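Local coordinates for protein putative thiol-disulfide isomerase or thioredoxin (PDB 3L9V) that probably catalyses thiol-disulfide exchange as a DsbA-like oxidoreductase with a thioredoxin fold, helping to form disulfide bonds in other proteins, at residues F21-C26 with K54-L59. Sequence-based numbering, arbitrary orientation.
Sequences FFSFYC and KYHVSL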
loop_
_atom_site.group_PDB
_atom_site.type_symbol
_atom_site.label_atom_id
_atom_site.label_comp_id
_atom_site.label_asym_id
_atom_site.label_seq_id
_atom_site.Cartn_x
_atom_site.Cartn_y
_atom_site.Cartn_z
ATOM N N PHE A 21 4.359 -2.189 -0.127
ATOM C CA PHE A 21 4.679 -0.826 0.274
ATOM C C PHE A 21 4.374 0.076 -0.912
ATOM O O PHE A 21 4.774 -0.228 -2.057
ATOM C CB PHE A 21 6.141 -0.700 0.689
ATOM C CG PHE A 21 6.468 -1.400 1.996
ATOM C CD1 PHE A 21 6.642 -2.780 2.037
ATOM C CD2 PHE A 21 6.594 -0.678 3.177
ATOM C CE1 PHE A 21 6.959 -3.432 3.232
ATOM C CE2 PHE A 21 6.888 -1.325 4.390
ATOM C CZ PHE A 21 7.077 -2.703 4.414
ATOM N N PHE A 22 3.657 1.170 -0.642
ATOM C CA PHE A 22 3.164 2.050 -1.705
ATOM C C PHE A 22 3.165 3.485 -1.204
ATOM O O PHE A 22 3.348 3.731 -0.012
ATOM C CB PHE A 22 1.732 1.655 -2.143
ATOM C CG PHE A 22 0.617 2.149 -1.177
ATOM C CD1 PHE A 22 0.453 1.577 0.084
ATOM C CD2 PHE A 22 -0.226 3.190 -1.537
ATOM C CE1 PHE A 22 -0.547 2.034 0.965
ATOM C CE2 PHE A 22 -1.223 3.661 -0.680
ATOM C CZ PHE A 22 -1.390 3.069 0.581
ATOM N N SER A 23 2.945 4.424 -2.119
ATOM C CA SER A 23 2.784 5.824 -1.755
ATOM C C SER A 23 1.673 6.461 -2.580
ATOM O O SER A 23 1.541 6.158 -3.749
ATOM C CB SER A 23 4.074 6.591 -2.024
ATOM O OG SER A 23 3.833 7.988 -1.926
ATOM N N PHE A 24 0.893 7.367 -1.994
ATOM C CA PHE A 24 -0.112 8.084 -2.791
ATOM C C PHE A 24 0.481 9.018 -3.872
ATOM O O PHE A 24 -0.238 9.531 -4.736
ATOM C CB PHE A 24 -1.104 8.806 -1.873
ATOM C CG PHE A 24 -2.022 7.864 -1.154
ATOM C CD1 PHE A 24 -2.923 7.097 -1.859
ATOM C CD2 PHE A 24 -1.953 7.718 0.217
ATOM C CE1 PHE A 24 -3.742 6.199 -1.215
ATOM C CE2 PHE A 24 -2.780 6.839 0.866
ATOM C CZ PHE A 24 -3.672 6.072 0.150
ATOM N N TYR A 25 1.797 9.202 -3.830
ATOM C CA TYR A 25 2.510 10.017 -4.799
ATOM C C TYR A 25 3.123 9.196 -5.952
ATOM O O TYR A 25 3.647 9.763 -6.903
ATOM C CB TYR A 25 3.656 10.761 -4.122
ATOM C CG TYR A 25 3.249 11.922 -3.249
ATOM C CD1 TYR A 25 2.881 13.143 -3.810
ATOM C CD2 TYR A 25 3.280 11.813 -1.859
ATOM C CE1 TYR A 25 2.529 14.214 -3.008
ATOM C CE2 TYR A 25 2.946 12.874 -1.053
ATOM C CZ TYR A 25 2.553 14.067 -1.632
ATOM O OH TYR A 25 2.222 15.120 -0.828
ATOM N N CYS A 26 3.027 7.874 -5.853
ATOM C CA CYS A 26 3.696 6.946 -6.764
ATOM C C CYS A 26 2.799 6.549 -7.927
ATOM O O CYS A 26 1.822 5.844 -7.739
ATOM C CB CYS A 26 4.115 5.694 -5.982
ATOM S SG CYS A 26 4.657 4.295 -7.000
ATOM N N LYS A 54 -1.246 -3.538 2.886
ATOM C CA LYS A 54 -0.517 -2.427 2.293
ATOM C C LYS A 54 -0.043 -1.438 3.331
ATOM O O LYS A 54 -0.771 -1.040 4.261
ATOM C CB LYS A 54 -1.368 -1.699 1.221
ATOM C CG LYS A 54 -1.898 -2.617 0.159
ATOM C CD LYS A 54 -2.548 -1.833 -0.975
ATOM C CE LYS A 54 -1.528 -0.998 -1.717
ATOM N NZ LYS A 54 -2.062 -0.338 -2.949
ATOM N N TYR A 55 1.189 -1.020 3.149
ATOM C CA TYR A 55 1.795 -0.073 4.026
ATOM C C TYR A 55 2.249 1.117 3.225
ATOM O O TYR A 55 2.874 0.956 2.182
ATOM C CB TYR A 55 3.023 -0.682 4.693
ATOM C CG TYR A 55 2.747 -1.924 5.513
ATOM C CD1 TYR A 55 1.788 -1.920 6.521
ATOM C CD2 TYR A 55 3.496 -3.081 5.320
ATOM C CE1 TYR A 55 1.563 -3.051 7.303
ATOM C CE2 TYR A 55 3.282 -4.219 6.095
ATOM C CZ TYR A 55 2.319 -4.194 7.081
ATOM O OH TYR A 55 2.103 -5.316 7.828
ATOM N N HIS A 56 1.989 2.302 3.765
ATOM C CA HIS A 56 2.373 3.561 3.136
ATOM C C HIS A 56 3.789 3.988 3.510
ATOM O O HIS A 56 4.248 3.755 4.636
ATOM C CB HIS A 56 1.371 4.672 3.489
ATOM C CG HIS A 56 1.420 5.820 2.543
ATOM N ND1 HIS A 56 2.141 6.978 2.790
ATOM C CD2 HIS A 56 0.880 5.988 1.308
ATOM C CE1 HIS A 56 2.038 7.788 1.762
ATOM N NE2 HIS A 56 1.267 7.223 0.850
ATOM N N VAL A 57 4.491 4.600 2.562
ATOM C CA VAL A 57 5.861 5.025 2.794
ATOM C C VAL A 57 5.910 6.545 2.813
ATOM O O VAL A 57 5.215 7.215 2.047
ATOM C CB VAL A 57 6.866 4.454 1.749
ATOM C CG1 VAL A 57 6.613 2.951 1.505
ATOM C CG2 VAL A 57 6.815 5.225 0.466
ATOM N N SER A 58 6.739 7.075 3.702
ATOM C CA SER A 58 6.726 8.484 4.056
ATOM C C SER A 58 7.730 9.268 3.256
ATOM O O SER A 58 7.606 10.483 3.148
ATOM C CB SER A 58 7.036 8.642 5.547
ATOM O OG SER A 58 6.062 7.948 6.292
ATOM N N LEU A 59 8.718 8.575 2.691
ATOM C CA LEU A 59 9.856 9.280 2.120
ATOM C C LEU A 59 9.497 10.148 0.921
ATOM O O LEU A 59 10.177 11.130 0.632
ATOM C CB LEU A 59 11.043 8.342 1.817
ATOM C CG LEU A 59 11.112 7.316 0.681
ATOM C CD1 LEU A 59 10.844 7.904 -0.703
ATOM C CD2 LEU A 59 12.491 6.665 0.710
HETATM O O HOH W 1 4.658 9.152 0.324
#
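The imidazole of His56 takes over where the sheet pairing stops: its NE2 accepts the backbone N-H of Phe24 at 2.9 Å, with Phe24 N 17° out of the imidazole plane. Since NE2 is the acceptor, the ring proton should sit on ND1, which bonds to Thr68. CG of His56 lies anti to its backbone N (chi1 -160°), and this carries the ring alongside the 23-24 backbone.

Just before that, two parallel bridges hold the strands. Phe22 N donates to Tyr55 O at 2.9 Å, and Phe22 O receives Val57 N. The Phe22 ring is clamped between two side chains: Lys54 bends at chi3 to lay CE over one face and bring NZ to 4.3 Å from the ring centroid, a cation-pi contact, while the edge of His56 points into the opposite face with CD2 3.7 Å from Phe22 CE2. Glu84 and Asp39 form salt bridges with the same NZ, so the ammonium is shared between carboxylates and ring. Phe24 joins this cluster, its CD2 3.3 Å from His56 NE2.

These are neighbouring strands of a thioredoxin-type sheet, 18-22 beside edge strand 52-56, and the 21-26 segment runs on to Cys26, N-cap of helix 27-35 and first cysteine of a CxxC that is probably the redox site. At Ser23 the chain turns: OG accepts from Tyr25 N in an ST turn, and a water links that OG to Val57 O. On the other face of the sheet, the Phe21 and Tyr55 rings meet obliquely, planes at 54°, with Tyr55 CD2 3.7 Å from Phe21 CZ; Leu137 of helix 125-140 touches both.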